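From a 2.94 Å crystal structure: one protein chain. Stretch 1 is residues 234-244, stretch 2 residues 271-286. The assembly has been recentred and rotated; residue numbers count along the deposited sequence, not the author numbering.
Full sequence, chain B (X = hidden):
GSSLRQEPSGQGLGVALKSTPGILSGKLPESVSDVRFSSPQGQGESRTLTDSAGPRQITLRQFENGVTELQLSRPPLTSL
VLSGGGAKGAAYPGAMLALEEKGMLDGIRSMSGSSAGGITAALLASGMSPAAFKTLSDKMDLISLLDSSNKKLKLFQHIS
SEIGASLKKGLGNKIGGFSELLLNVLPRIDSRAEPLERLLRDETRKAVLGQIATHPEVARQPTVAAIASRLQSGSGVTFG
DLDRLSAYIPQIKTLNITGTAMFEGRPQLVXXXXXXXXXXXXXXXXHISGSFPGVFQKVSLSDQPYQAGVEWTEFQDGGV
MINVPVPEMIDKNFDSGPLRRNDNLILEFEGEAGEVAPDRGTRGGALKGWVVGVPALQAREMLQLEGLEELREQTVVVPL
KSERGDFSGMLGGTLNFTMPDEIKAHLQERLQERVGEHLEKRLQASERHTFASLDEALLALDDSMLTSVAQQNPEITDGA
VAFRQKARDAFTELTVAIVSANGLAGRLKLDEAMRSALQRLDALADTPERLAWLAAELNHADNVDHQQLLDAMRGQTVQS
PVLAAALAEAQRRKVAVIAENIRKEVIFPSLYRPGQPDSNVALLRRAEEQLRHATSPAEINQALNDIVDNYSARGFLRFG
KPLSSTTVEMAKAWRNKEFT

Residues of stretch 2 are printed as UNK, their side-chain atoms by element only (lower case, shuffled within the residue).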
ATOM      1  N   GLY B 234     -55.317  11.367 -33.862  1.00109.62           N
ATOM      2  CA  GLY B 234     -55.087  10.045 -33.300  1.00107.33           C
ATOM      3  C   GLY B 234     -53.671   9.864 -32.806  1.00105.20           C
ATOM      4  O   GLY B 234     -53.354   8.836 -32.204  1.00105.21           O
ATOM      5  N   SER B 235     -52.826  10.867 -33.050  1.00104.39           N
ATOM      6  CA  SER B 235     -51.417  10.853 -32.597  1.00105.74           C
ATOM      7  C   SER B 235     -51.271  11.000 -31.072  1.00105.02           C
ATOM      8  O   SER B 235     -52.080  11.673 -30.413  1.00104.75           O
ATOM      9  CB  SER B 235     -50.611  11.954 -33.292  1.00104.89           C
ATOM     10  OG  SER B 235     -51.264  12.386 -34.474  1.00112.78           O
ATOM     11  N   GLY B 236     -50.239  10.365 -30.519  1.00105.01           N
ATOM     12  CA  GLY B 236     -49.929  10.481 -29.089  1.00105.68           C
ATOM     13  C   GLY B 236     -49.102  11.719 -28.776  1.00103.26           C
ATOM     14  O   GLY B 236     -48.511  12.332 -29.679  1.00101.10           O
ATOM     15  N   VAL B 237     -49.058  12.100 -27.502  1.00100.84           N
ATOM     16  CA  VAL B 237     -48.196  13.207 -27.108  1.00101.39           C
ATOM     17  C   VAL B 237     -46.721  12.790 -27.094  1.00 97.53           C
ATOM     18  O   VAL B 237     -46.361  11.732 -26.583  1.00 95.24           O
ATOM     19  CB  VAL B 237     -48.621  13.859 -25.769  1.00105.55           C
ATOM     20  CG1 VAL B 237     -50.139  13.782 -25.606  1.00105.82           C
ATOM     21  CG2 VAL B 237     -47.907  13.206 -24.584  1.00109.00           C
ATOM     22  N   THR B 238     -45.892  13.609 -27.727  1.00 95.64           N
ATOM     23  CA  THR B 238     -44.460  13.393 -27.765  1.00 95.59           C
ATOM     24  C   THR B 238     -43.807  14.123 -26.586  1.00 93.51           C
ATOM     25  O   THR B 238     -44.497  14.750 -25.779  1.00 94.36           O
ATOM     26  CB  THR B 238     -43.857  13.866 -29.120  1.00 97.93           C
ATOM     27  OG1 THR B 238     -44.116  15.266 -29.335  1.00 94.54           O
ATOM     28  CG2 THR B 238     -44.432  13.053 -30.272  1.00 98.15           C
ATOM     29  N   PHE B 239     -42.488  14.022 -26.463  1.00 90.42           N
ATOM     30  CA  PHE B 239     -41.771  14.909 -25.562  1.00 88.71           C
ATOM     31  C   PHE B 239     -41.685  16.302 -26.197  1.00 90.86           C
ATOM     32  O   PHE B 239     -41.982  17.321 -25.547  1.00 88.20           O
ATOM     33  CB  PHE B 239     -40.378  14.365 -25.238  1.00 83.41           C
ATOM     34  CG  PHE B 239     -40.386  13.019 -24.552  1.00 81.63           C
ATOM     35  CD1 PHE B 239     -40.483  12.921 -23.164  1.00 79.65           C
ATOM     36  CD2 PHE B 239     -40.232  11.854 -25.291  1.00 82.16           C
ATOM     37  CE1 PHE B 239     -40.465  11.689 -22.535  1.00 79.09           C
ATOM     38  CE2 PHE B 239     -40.207  10.620 -24.668  1.00 81.80           C
ATOM     39  CZ  PHE B 239     -40.341  10.537 -23.289  1.00 81.19           C
ATOM     40  N   GLY B 240     -41.328  16.330 -27.483  1.00 93.60           N
ATOM     41  CA  GLY B 240     -41.135  17.579 -28.219  1.00 98.59           C
ATOM     42  C   GLY B 240     -42.204  18.616 -27.921  1.00102.96           C
ATOM     43  O   GLY B 240     -41.926  19.820 -27.838  1.00100.91           O
ATOM     44  N   ASP B 241     -43.431  18.149 -27.737  1.00102.57           N
ATOM     45  CA  ASP B 241     -44.541  19.062 -27.578  1.00107.03           C
ATOM     46  C   ASP B 241     -44.937  19.263 -26.117  1.00105.25           C
ATOM     47  O   ASP B 241     -45.367  20.357 -25.733  1.00102.64           O
ATOM     48  CB  ASP B 241     -45.729  18.597 -28.410  1.00115.59           C
ATOM     49  CG  ASP B 241     -46.029  17.144 -28.216  1.00118.63           C
ATOM     50  OD1 ASP B 241     -45.334  16.510 -27.387  1.00116.79           O
ATOM     51  OD2 ASP B 241     -46.950  16.637 -28.895  1.00125.12           O
ATOM     52  N   LEU B 242     -44.792  18.216 -25.306  1.00100.19           N
ATOM     53  CA  LEU B 242     -44.921  18.378 -23.869  1.00 95.70           C
ATOM     54  C   LEU B 242     -44.043  19.541 -23.469  1.00 95.37           C
ATOM     55  O   LEU B 242     -44.487  20.476 -22.805  1.00 96.30           O
ATOM     56  CB  LEU B 242     -44.515  17.102 -23.130  1.00 91.78           C
ATOM     57  CG  LEU B 242     -45.710  16.211 -22.793  1.00 90.69           C
ATOM     58  CD1 LEU B 242     -45.369  15.128 -21.779  1.00 87.84           C
ATOM     59  CD2 LEU B 242     -46.844  17.089 -22.278  1.00 91.78           C
ATOM     60  N   ASP B 243     -42.815  19.509 -23.957  1.00 97.93           N
ATOM     61  CA  ASP B 243     -41.910  20.630 -23.853  1.00101.44           C
ATOM     62  C   ASP B 243     -42.534  21.903 -24.430  1.00100.14           C
ATOM     63  O   ASP B 243     -42.726  22.896 -23.717  1.00101.51           O
ATOM     64  CB  ASP B 243     -40.608  20.301 -24.580  1.00108.44           C
ATOM     65  CG  ASP B 243     -39.497  21.270 -24.252  1.00112.99           C
ATOM     66  OD1 ASP B 243     -38.830  21.075 -23.212  1.00123.92           O
ATOM     67  OD2 ASP B 243     -39.276  22.216 -25.042  1.00111.38           O
ATOM     68  N   ARG B 244     -42.872  21.861 -25.713  1.00 98.35           N
ATOM     69  CA  ARG B 244     -43.353  23.046 -26.410  1.00100.67           C
ATOM     70  C   ARG B 244     -44.572  23.690 -25.751  1.00103.98           C
ATOM     71  O   ARG B 244     -44.763  24.904 -25.839  1.00107.65           O
ATOM     72  CB  ARG B 244     -43.637  22.720 -27.864  1.00101.31           C
ATOM     73  CG  ARG B 244     -42.370  22.542 -28.664  1.00102.69           C
ATOM     74  CD  ARG B 244     -42.662  21.995 -30.036  1.00108.93           C
ATOM     75  NE  ARG B 244     -41.523  22.184 -30.928  1.00117.20           N
ATOM     76  CZ  ARG B 244     -41.555  21.954 -32.236  1.00121.46           C
ATOM     77  NH1 ARG B 244     -42.667  21.502 -32.799  1.00130.91           N
ATOM     78  NH2 ARG B 244     -40.477  22.161 -32.983  1.00117.11           N
ATOM     79  N   UNK B 271     -32.149   6.945 -21.919  1.00 95.37           N
ATOM     80  CA  UNK B 271     -32.957   8.124 -21.611  1.00 93.43           C
ATOM     81  C   UNK B 271     -33.947   8.475 -22.711  1.00 93.85           C
ATOM     82  O   UNK B 271     -33.614   8.488 -23.912  1.00 94.08           O
ATOM     83  c   UNK B 271     -31.729   9.261 -19.725  1.00 87.93           C
ATOM     84  c   UNK B 271     -32.102   9.359 -21.190  1.00 89.68           C
ATOM     85  c   UNK B 271     -32.849  10.666 -21.448  1.00 87.59           C
ATOM     86  N   UNK B 272     -35.177   8.724 -22.271  1.00 93.17           N
ATOM     87  CA  UNK B 272     -36.198   9.337 -23.089  1.00 89.12           C
ATOM     88  C   UNK B 272     -36.491  10.715 -22.540  1.00 87.28           C
ATOM     89  O   UNK B 272     -36.976  10.863 -21.404  1.00 85.18           O
ATOM     90  c   UNK B 272     -36.516   5.403 -25.065  1.00 96.19           C
ATOM     91  c   UNK B 272     -36.762   6.724 -24.724  1.00 93.77           C
ATOM     92  c   UNK B 272     -37.451   8.484 -23.077  1.00 88.35           C
ATOM     93  c   UNK B 272     -37.147   4.718 -22.850  1.00 91.97           C
ATOM     94  c   UNK B 272     -36.705   4.403 -24.124  1.00 95.28           C
ATOM     95  c   UNK B 272     -37.201   7.056 -23.442  1.00 91.60           C
ATOM     96  c   UNK B 272     -37.382   6.036 -22.508  1.00 90.95           C
ATOM     97  N   UNK B 273     -36.131  11.721 -23.326  1.00 87.83           N
ATOM     98  CA  UNK B 273     -36.505  13.089 -23.026  1.00 90.47           C
ATOM     99  C   UNK B 273     -36.608  13.961 -24.271  1.00 91.30           C
ATOM    100  O   UNK B 273     -36.329  13.508 -25.388  1.00 90.51           O
ATOM    101  o   UNK B 273     -33.812  13.780 -23.602  1.00 95.82           O
ATOM    102  n   UNK B 273     -33.433  14.801 -21.644  1.00 91.10           N
ATOM    103  c   UNK B 273     -34.193  14.108 -22.476  1.00 93.61           C
ATOM    104  c   UNK B 273     -35.582  13.719 -21.947  1.00 94.16           C
ATOM    105  N   UNK B 274     -37.002  15.215 -24.050  1.00 93.81           N
ATOM    106  CA  UNK B 274     -37.233  16.200 -25.100  1.00 92.33           C
ATOM    107  C   UNK B 274     -36.058  16.340 -26.041  1.00 97.61           C
ATOM    108  O   UNK B 274     -36.246  16.682 -27.203  1.00 99.74           O
ATOM    109  c   UNK B 274     -37.564  17.555 -24.484  1.00 89.77           C
ATOM    110  N   UNK B 275     -34.843  16.112 -25.540  1.00104.60           N
ATOM    111  CA  UNK B 275     -33.640  16.371 -26.335  1.00107.41           C
ATOM    112  C   UNK B 275     -33.134  15.159 -27.140  1.00107.63           C
ATOM    113  O   UNK B 275     -32.667  15.313 -28.267  1.00107.68           O
ATOM    114  c   UNK B 275     -32.531  16.996 -25.476  1.00105.02           C
ATOM    115  o   UNK B 275     -31.955  16.041 -24.615  1.00112.37           O
ATOM    116  N   UNK B 276     -33.280  13.961 -26.587  1.00108.49           N
ATOM    117  CA  UNK B 276     -32.747  12.767 -27.233  1.00112.50           C
ATOM    118  C   UNK B 276     -33.759  12.043 -28.061  1.00112.11           C
ATOM    119  O   UNK B 276     -33.421  11.436 -29.086  1.00112.19           O
ATOM    120  c   UNK B 276     -32.152  11.837 -26.203  1.00116.56           C
ATOM    121  n   UNK B 276     -31.358  13.022 -24.163  1.00125.92           N
ATOM    122  c   UNK B 276     -30.227  13.551 -23.657  1.00127.71           C
ATOM    123  c   UNK B 276     -29.746  12.720 -25.630  1.00132.22           C
ATOM    124  n   UNK B 276     -29.241  13.365 -24.554  1.00135.14           N
ATOM    125  c   UNK B 276     -31.095  12.483 -25.370  1.00123.40           C
ATOM    126  N   UNK B 277     -35.012  12.081 -27.626  1.00107.17           N
ATOM    127  CA  UNK B 277     -36.065  11.344 -28.309  1.00105.20           C
ATOM    128  C   UNK B 277     -37.309  12.224 -28.479  1.00101.12           C
ATOM    129  O   UNK B 277     -38.372  11.910 -27.944  1.00 99.49           O
ATOM    130  c   UNK B 277     -36.431  10.075 -27.527  1.00105.18           C
ATOM    131  o   UNK B 277     -37.290  10.431 -26.442  1.00107.14           O
ATOM    132  c   UNK B 277     -35.177   9.413 -26.958  1.00105.45           C
ATOM    133  N   UNK B 278     -37.190  13.304 -29.271  1.00 97.87           N
ATOM    134  CA  UNK B 278     -38.112  14.424 -29.187  1.00 95.88           C
ATOM    135  C   UNK B 278     -39.486  14.086 -29.725  1.00 98.95           C
ATOM    136  O   UNK B 278     -40.491  14.572 -29.206  1.00 97.90           O
ATOM    137  c   UNK B 278     -37.461  15.475 -30.081  1.00 92.89           C
ATOM    138  c   UNK B 278     -36.445  13.315 -30.541  1.00101.47           C
ATOM    139  c   UNK B 278     -36.729  14.689 -31.104  1.00 98.81           C
ATOM    140  N   UNK B 279     -39.523  13.259 -30.763  1.00103.98           N
ATOM    141  CA  UNK B 279     -40.752  13.026 -31.502  1.00107.21           C
ATOM    142  C   UNK B 279     -41.310  11.643 -31.214  1.00108.91           C
ATOM    143  O   UNK B 279     -42.439  11.324 -31.602  1.00111.20           O
ATOM    144  c   UNK B 279     -40.525  13.218 -33.003  1.00111.99           C
ATOM    145  c   UNK B 279     -39.891  14.568 -33.336  1.00120.87           C
ATOM    146  o   UNK B 279     -39.076  14.606 -34.288  1.00129.60           O
ATOM    147  o   UNK B 279     -40.195  15.584 -32.654  1.00120.87           O
ATOM    148  N   UNK B 280     -40.520  10.821 -30.525  1.00106.43           N
ATOM    149  CA  UNK B 280     -41.032   9.581 -29.968  1.00102.33           C
ATOM    150  C   UNK B 280     -42.153   9.902 -28.992  1.00 98.83           C
ATOM    151  O   UNK B 280     -42.144  10.943 -28.340  1.00 96.99           O
ATOM    152  c   UNK B 280     -40.631   6.449 -28.796  1.00101.65           C
ATOM    153  c   UNK B 280     -39.354   7.745 -27.070  1.00 99.79           C
ATOM    154  c   UNK B 280     -40.378   7.821 -28.189  1.00100.90           C
ATOM    155  c   UNK B 280     -39.922   8.811 -29.260  1.00102.11           C
ATOM    156  N   UNK B 281     -43.123   9.004 -28.909  1.00 97.51           N
ATOM    157  CA  UNK B 281     -44.302   9.222 -28.092  1.00 94.10           C
ATOM    158  C   UNK B 281     -44.095   8.849 -26.625  1.00 88.75           C
ATOM    159  O   UNK B 281     -43.633   7.763 -26.304  1.00 88.34           O
ATOM    160  c   UNK B 281     -47.449   8.244 -30.166  1.00100.27           C
ATOM    161  c   UNK B 281     -45.465   8.415 -28.650  1.00 98.47           C
ATOM    162  o   UNK B 281     -47.841   8.379 -31.337  1.00 99.37           O
ATOM    163  o   UNK B 281     -47.929   7.391 -29.382  1.00104.01           O
ATOM    164  c   UNK B 281     -46.326   9.134 -29.670  1.00 97.55           C
ATOM    165  N   UNK B 282     -44.539   9.741 -25.752  1.00 86.20           N
ATOM    166  CA  UNK B 282     -44.484   9.564 -24.297  1.00 85.53           C
ATOM    167  C   UNK B 282     -45.046   8.243 -23.829  1.00 86.07           C
ATOM    168  O   UNK B 282     -44.555   7.656 -22.888  1.00 84.89           O
ATOM    169  c   UNK B 282     -45.232  10.710 -23.571  1.00 84.42           C
ATOM    170  c   UNK B 282     -44.362  11.966 -23.541  1.00 82.04           C
ATOM    171  c   UNK B 282     -45.646  10.288 -22.169  1.00 83.76           C
ATOM    172  N   UNK B 283     -46.104   7.800 -24.474  1.00 91.43           N
ATOM    173  CA  UNK B 283     -46.735   6.531 -24.120  1.00 98.12           C
ATOM    174  C   UNK B 283     -45.791   5.357 -24.371  1.00100.36           C
ATOM    175  O   UNK B 283     -45.661   4.467 -23.529  1.00102.03           O
ATOM    176  c   UNK B 283     -48.046   6.348 -24.887  1.00 98.25           C
ATOM    177  N   UNK B 284     -45.127   5.371 -25.525  1.00101.60           N
ATOM    178  CA  UNK B 284     -44.334   4.236 -25.957  1.00104.76           C
ATOM    179  C   UNK B 284     -43.257   3.975 -24.929  1.00104.83           C
ATOM    180  O   UNK B 284     -43.094   2.850 -24.433  1.00104.65           O
ATOM    181  o   UNK B 284     -43.662   4.010 -30.064  1.00116.29           O
ATOM    182  n   UNK B 284     -42.200   2.304 -29.946  1.00114.45           N
ATOM    183  c   UNK B 284     -43.694   4.517 -27.318  1.00107.58           C
ATOM    184  c   UNK B 284     -42.942   3.314 -27.880  1.00113.79           C
ATOM    185  c   UNK B 284     -42.965   3.239 -29.396  1.00114.32           C
ATOM    186  N   UNK B 285     -42.560   5.054 -24.591  1.00100.65           N
ATOM    187  CA  UNK B 285     -41.425   5.024 -23.700  1.00 97.79           C
ATOM    188  C   UNK B 285     -41.797   4.516 -22.303  1.00 96.93           C
ATOM    189  O   UNK B 285     -41.170   3.589 -21.792  1.00 98.35           O
ATOM    190  c   UNK B 285     -40.803   6.413 -23.625  1.00 95.88           C
ATOM    191  N   UNK B 286     -42.829   5.110 -21.702  1.00 95.59           N
ATOM    192  CA  UNK B 286     -43.217   4.789 -20.328  1.00 96.47           C
ATOM    193  C   UNK B 286     -43.526   3.307 -20.174  1.00100.89           C
ATOM    194  O   UNK B 286     -43.333   2.739 -19.092  1.00100.76           O
ATOM    195  c   UNK B 286     -44.406   5.629 -19.902  1.00 94.51           C
TER

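Position 271 carries three side-chain carbons, one bearing the other two, and lies out of reach of stretch 1; a beta-branched, all-carbon side chain is Val271. At 272 one carbon leads to a six-membered carbon ring with no oxygen attached, and the CB lies 3.6 Å from Phe239 CZ while the ring leads away; this is Phe272.

Position 273 has two carbons, the second carrying one oxygen and one nitrogen. Its CA lies over one face of the Phe239 ring, and its CA-to-CB bond points away from stretch 1. The amide makes it Asn273, whose OD1 accepts from the backbone N of position 276 at 3.0 Å, holding the turn. A single carbon at 274, with CA 3.6 Å from Phe239 CB and CB 4.0 Å from Asp243 OD1, gives Ala274. One carbon and one oxygen at 275, making no contact with stretch 1, define Ser275.

Position 276 has one carbon and a five-membered ring of three carbons and two nitrogens, and does not reach stretch 1. The imidazole is that of His276; its ND1 donates to Asn273 OD1 at 2.6 Å. At 277 one carbon bears an oxygen and a carbon; the side-chain oxygen lies 3.4 Å from Phe239 CE2 and the backbone O 3.2 Å from Phe239 CD2. This is Thr277.

At 278 three carbons close onto the backbone N. The CA-to-CB bond points away from stretch 1, but the backbone O accepts from Gly240 N at 2.6 Å with an angle of 151°. The closed ring can only be Pro278. An ideal CB on Gly240 would fall 2.8 Å from Pro278 O, a clash, so the close approach depends on the bare glycine. Position 279 shows two carbons, the second with two oxygens, and its backbone O lies 3.0 Å from Thr238 CG2: the carboxylate identifies Asp279.

Position 280 has four carbons, forked at the second. A terminal carbon reaches Phe239 CE2 at 3.8 Å, and the backbone O meets Thr238 CA at 3.4 Å in a CA-H...O contact; this is Leu280. Position 281 has three carbons, the third carrying two oxygens, one of which accepts a weak hydrogen bond from Gly236 N at 3.2 Å. It is Glu281, at the N-cap position of the following helix.

At 282 three carbons branch at the first. The backbone N donates to Val237 O at 2.8 Å, and one methyl sits 4.0 Å from the Phe239 ring centroid, 12° off the normal: Val282. A single carbon at 283 gives Ala283. Position 284, out of reach, has three carbons, the third with one oxygen and one nitrogen: Gln284. The lone CB at 285 lies 4.2 Å from Phe239 CZ, at the ring edge, giving Ala285; another single carbon at 286 gives Ala286.

The contact buries 645 Å² and centres on Phe239, whose ring is held between Val282 CG2 on one face and Asn273 CA and Phe272 C on the opposite face. The hydrogen bonds from Val282 N to Val237 O and from Gly240 N to Pro278 O bracket Phe239 in sequence.

Stretch 2 (271-286) VFNASHTPDLEVAQAA
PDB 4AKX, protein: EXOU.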